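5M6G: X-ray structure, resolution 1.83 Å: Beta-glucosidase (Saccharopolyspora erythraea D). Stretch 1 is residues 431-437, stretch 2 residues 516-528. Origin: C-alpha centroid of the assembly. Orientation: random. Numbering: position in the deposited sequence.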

# COMPACT_ATOMS: atom_id res chain seq x y z
N LEU A 431 -18.52 17.31 26.01
CA LEU A 431 -18.02 16.01 25.58
C LEU A 431 -16.61 15.82 26.11
O LEU A 431 -15.85 16.78 26.27
N PHE A 432 -16.26 14.57 26.41
CA PHE A 432 -14.89 14.24 26.77
C PHE A 432 -14.26 13.36 25.70
O PHE A 432 -14.90 12.42 25.21
N VAL A 433 -13.02 13.66 25.35
CA VAL A 433 -12.26 12.86 24.39
C VAL A 433 -10.94 12.46 25.03
O VAL A 433 -10.29 13.27 25.69
N ALA A 434 -10.56 11.19 24.84
CA ALA A 434 -9.32 10.65 25.37
C ALA A 434 -8.77 9.64 24.38
O ALA A 434 -9.42 9.29 23.39
N GLY A 435 -7.57 9.16 24.66
CA GLY A 435 -6.96 8.12 23.85
C GLY A 435 -5.72 8.61 23.10
O GLY A 435 -5.68 9.74 22.61
N LYS A 436 -4.71 7.74 23.00
CA LYS A 436 -3.48 8.12 22.30
C LYS A 436 -3.67 8.28 20.80
O LYS A 436 -2.79 8.83 20.13
N ASN A 437 -4.79 7.83 20.24
CA ASN A 437 -5.07 7.97 18.82
C ASN A 437 -6.11 9.05 18.53
O ASN A 437 -6.57 9.15 17.39
N LEU A 516 -5.46 -4.78 23.76
CA LEU A 516 -5.14 -3.38 23.99
C LEU A 516 -3.98 -3.27 24.97
O LEU A 516 -3.90 -4.02 25.95
N ASP A 517 -3.07 -2.33 24.71
CA ASP A 517 -1.96 -2.11 25.63
C ASP A 517 -2.48 -1.53 26.94
O ASP A 517 -3.67 -1.26 27.13
N GLU A 518 -1.56 -1.34 27.89
CA GLU A 518 -2.02 -1.00 29.23
C GLU A 518 -2.52 0.44 29.29
O GLU A 518 -3.41 0.75 30.08
N GLU A 519 -1.98 1.31 28.44
CA GLU A 519 -2.48 2.68 28.40
C GLU A 519 -3.92 2.72 27.92
O GLU A 519 -4.77 3.38 28.54
N ASP A 520 -4.22 2.04 26.82
CA ASP A 520 -5.59 2.05 26.30
C ASP A 520 -6.58 1.50 27.32
O ASP A 520 -7.69 2.03 27.46
N ARG A 521 -6.22 0.42 28.02
CA ARG A 521 -7.16 -0.17 28.96
C ARG A 521 -7.32 0.70 30.21
O ARG A 521 -8.42 0.82 30.75
N ALA A 522 -6.23 1.31 30.68
CA ALA A 522 -6.32 2.27 31.78
C ALA A 522 -7.20 3.46 31.42
O ALA A 522 -8.03 3.91 32.23
N THR A 523 -7.04 4.00 30.22
CA THR A 523 -7.83 5.17 29.83
C THR A 523 -9.31 4.83 29.68
O THR A 523 -10.17 5.58 30.15
N ILE A 524 -9.62 3.69 29.06
CA ILE A 524 -11.02 3.30 28.94
C ILE A 524 -11.63 3.05 30.32
O ILE A 524 -12.78 3.43 30.58
N ALA A 525 -10.87 2.42 31.22
CA ALA A 525 -11.39 2.16 32.56
C ALA A 525 -11.66 3.46 33.30
O ALA A 525 -12.68 3.60 33.98
N LYS A 526 -10.75 4.43 33.16
CA LYS A 526 -10.96 5.73 33.77
C LYS A 526 -12.23 6.39 33.25
O LYS A 526 -12.97 7.02 34.01
N LEU A 527 -12.50 6.27 31.94
CA LEU A 527 -13.70 6.85 31.36
C LEU A 527 -14.95 6.11 31.82
O LEU A 527 -15.97 6.74 32.13
N ARG A 528 -14.91 4.78 31.84
CA ARG A 528 -16.08 4.06 32.31
C ARG A 528 -16.37 4.35 33.78
O ARG A 528 -17.54 4.42 34.18

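This is a small, two-part contact in which a strand runs nearly antiparallel to a helix, with apolar side chains meeting along the strand and a lysine salt-bridged to two aspartates at the N-terminal end of the helix. The axes of strand 431-434 and helix 518-528 are 10.1 Å apart at closest approach, and their N-to-C directions differ by 165°. Strand alternation sets the pattern: Phe432 and Ala434 point toward the helix, while Val433 points away. The helix answers with Glu519, Thr523 and Leu527, spaced four residues apart so that all three point toward the strand.

Leu527 (chi1 m, chi2 t) reaches both inward strand residues, its CD2 lying 4.1 Å from Phe432 CD1 and its CD1 4.2 Å from Ala434 CB. Phe432, with chi1 t, meets that CD2 methyl obliquely. One turn earlier, Thr523 takes chi1 m and sets its CG2 3.6 Å from Ala434 CB; the same methyl lies 4.1 Å from Gly435 N. The CA atoms of Gly435 and Asp520, 6.7 Å apart, are the nearest pair across the stretches, and the glycine's phi/psi of 113/143 would jam a CB against the preceding carbonyl, which by itself calls for glycine.

Beyond the glycine, Lys436 has the most surface covered by the other stretch. From chi1 p it extends through two t angles and turns at chi4 m, bringing NZ 2.9 Å from Asp517 OD2 and 2.7 Å from Asp520 OD1, both salt bridges. Asp517 (chi1 p) does double duty: its OD1 caps the helix by accepting from Asp520 N at 2.8 Å, leaving OD2 for the lysine. Asp520 (chi1 m) starts sideways, but its carboxylate ends nearer the other stretch; the O of water 1 donates to Asp520 OD1 at 2.6 Å and accepts from Lys436 N at 2.9 Å. Glu519, chi1 t, extends until OE1 lies 3.5 Å from Lys436 CB.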

# COMPACT_ATOMS: atom_id res chain seq x y z
CB LEU A 431 -18.02 15.88 24.05
CG LEU A 431 -19.40 15.74 23.42
CD1 LEU A 431 -19.29 15.85 21.91
CD2 LEU A 431 -20.02 14.40 23.81
CB PHE A 432 -14.80 13.54 28.13
CG PHE A 432 -13.45 13.68 28.77
CD1 PHE A 432 -12.40 12.84 28.41
CD2 PHE A 432 -13.22 14.69 29.69
CE1 PHE A 432 -11.14 12.99 28.99
CE2 PHE A 432 -11.97 14.84 30.28
CZ PHE A 432 -10.93 14.00 29.92
CB VAL A 433 -12.05 13.60 23.06
CG1 VAL A 433 -11.27 12.71 22.05
CG2 VAL A 433 -13.40 14.00 22.47
CB ALA A 434 -9.52 9.99 26.74
CB LYS A 436 -2.37 7.11 22.58
CG LYS A 436 -2.56 5.75 21.91
CD LYS A 436 -1.28 4.90 22.01
CE LYS A 436 -1.46 3.51 21.41
NZ LYS A 436 -2.31 2.58 22.23
CB ASN A 437 -5.48 6.62 18.23
CG ASN A 437 -4.30 5.68 18.10
OD1 ASN A 437 -3.16 6.12 18.23
ND2 ASN A 437 -4.56 4.39 17.85
CB LEU A 516 -6.37 -2.64 24.53
CG LEU A 516 -7.56 -2.54 23.59
CD1 LEU A 516 -8.76 -1.96 24.31
CD2 LEU A 516 -7.18 -1.68 22.40
CB ASP A 517 -0.88 -1.24 24.98
CG ASP A 517 -1.35 0.16 24.63
OD1 ASP A 517 -2.34 0.66 25.21
OD2 ASP A 517 -0.70 0.79 23.77
CB GLU A 518 -0.92 -1.27 30.26
CG GLU A 518 -0.70 -2.77 30.47
CD GLU A 518 -0.07 -3.13 31.80
OE1 GLU A 518 0.46 -2.21 32.48
OE2 GLU A 518 -0.12 -4.32 32.19
CB GLU A 519 -1.59 3.55 27.51
CG GLU A 519 -2.19 4.94 27.28
CD GLU A 519 -1.37 5.82 26.34
OE1 GLU A 519 -1.82 6.95 26.08
OE2 GLU A 519 -0.28 5.39 25.88
CB ASP A 520 -5.69 1.24 25.00
CG ASP A 520 -4.92 1.87 23.84
OD1 ASP A 520 -4.41 3.00 23.95
OD2 ASP A 520 -4.84 1.21 22.78
CB ARG A 521 -6.75 -1.59 29.32
CG ARG A 521 -6.53 -2.45 28.09
CD ARG A 521 -6.56 -3.89 28.41
NE ARG A 521 -5.19 -4.41 28.46
CZ ARG A 521 -4.50 -4.52 29.58
NH1 ARG A 521 -5.07 -4.18 30.74
NH2 ARG A 521 -3.27 -5.00 29.55
CB ALA A 522 -4.92 2.76 32.17
CB THR A 523 -7.27 5.76 28.54
OG1 THR A 523 -5.99 6.33 28.81
CG2 THR A 523 -8.19 6.85 28.00
CB ILE A 524 -11.17 2.07 28.03
CG1 ILE A 524 -10.79 2.40 26.59
CG2 ILE A 524 -12.60 1.53 28.11
CD1 ILE A 524 -10.65 1.16 25.70
CB ALA A 525 -10.42 1.27 33.34
CB LYS A 526 -9.74 6.62 33.53
CG LYS A 526 -9.78 7.93 34.29
CD LYS A 526 -8.53 8.74 34.00
CE LYS A 526 -7.29 7.97 34.42
NZ LYS A 526 -7.25 7.82 35.90
CB LEU A 527 -13.64 6.84 29.84
CG LEU A 527 -12.57 7.65 29.11
CD1 LEU A 527 -12.96 7.82 27.64
CD2 LEU A 527 -12.35 8.98 29.76
CB ARG A 528 -15.91 2.55 32.08
CG ARG A 528 -15.69 2.18 30.61
CD ARG A 528 -16.01 0.73 30.32
NE ARG A 528 -15.58 -0.16 31.39
CZ ARG A 528 -16.40 -0.88 32.15
NH1 ARG A 528 -17.71 -0.86 31.95
NH2 ARG A 528 -15.89 -1.64 33.11
O HOH W 1 -5.28 5.38 24.59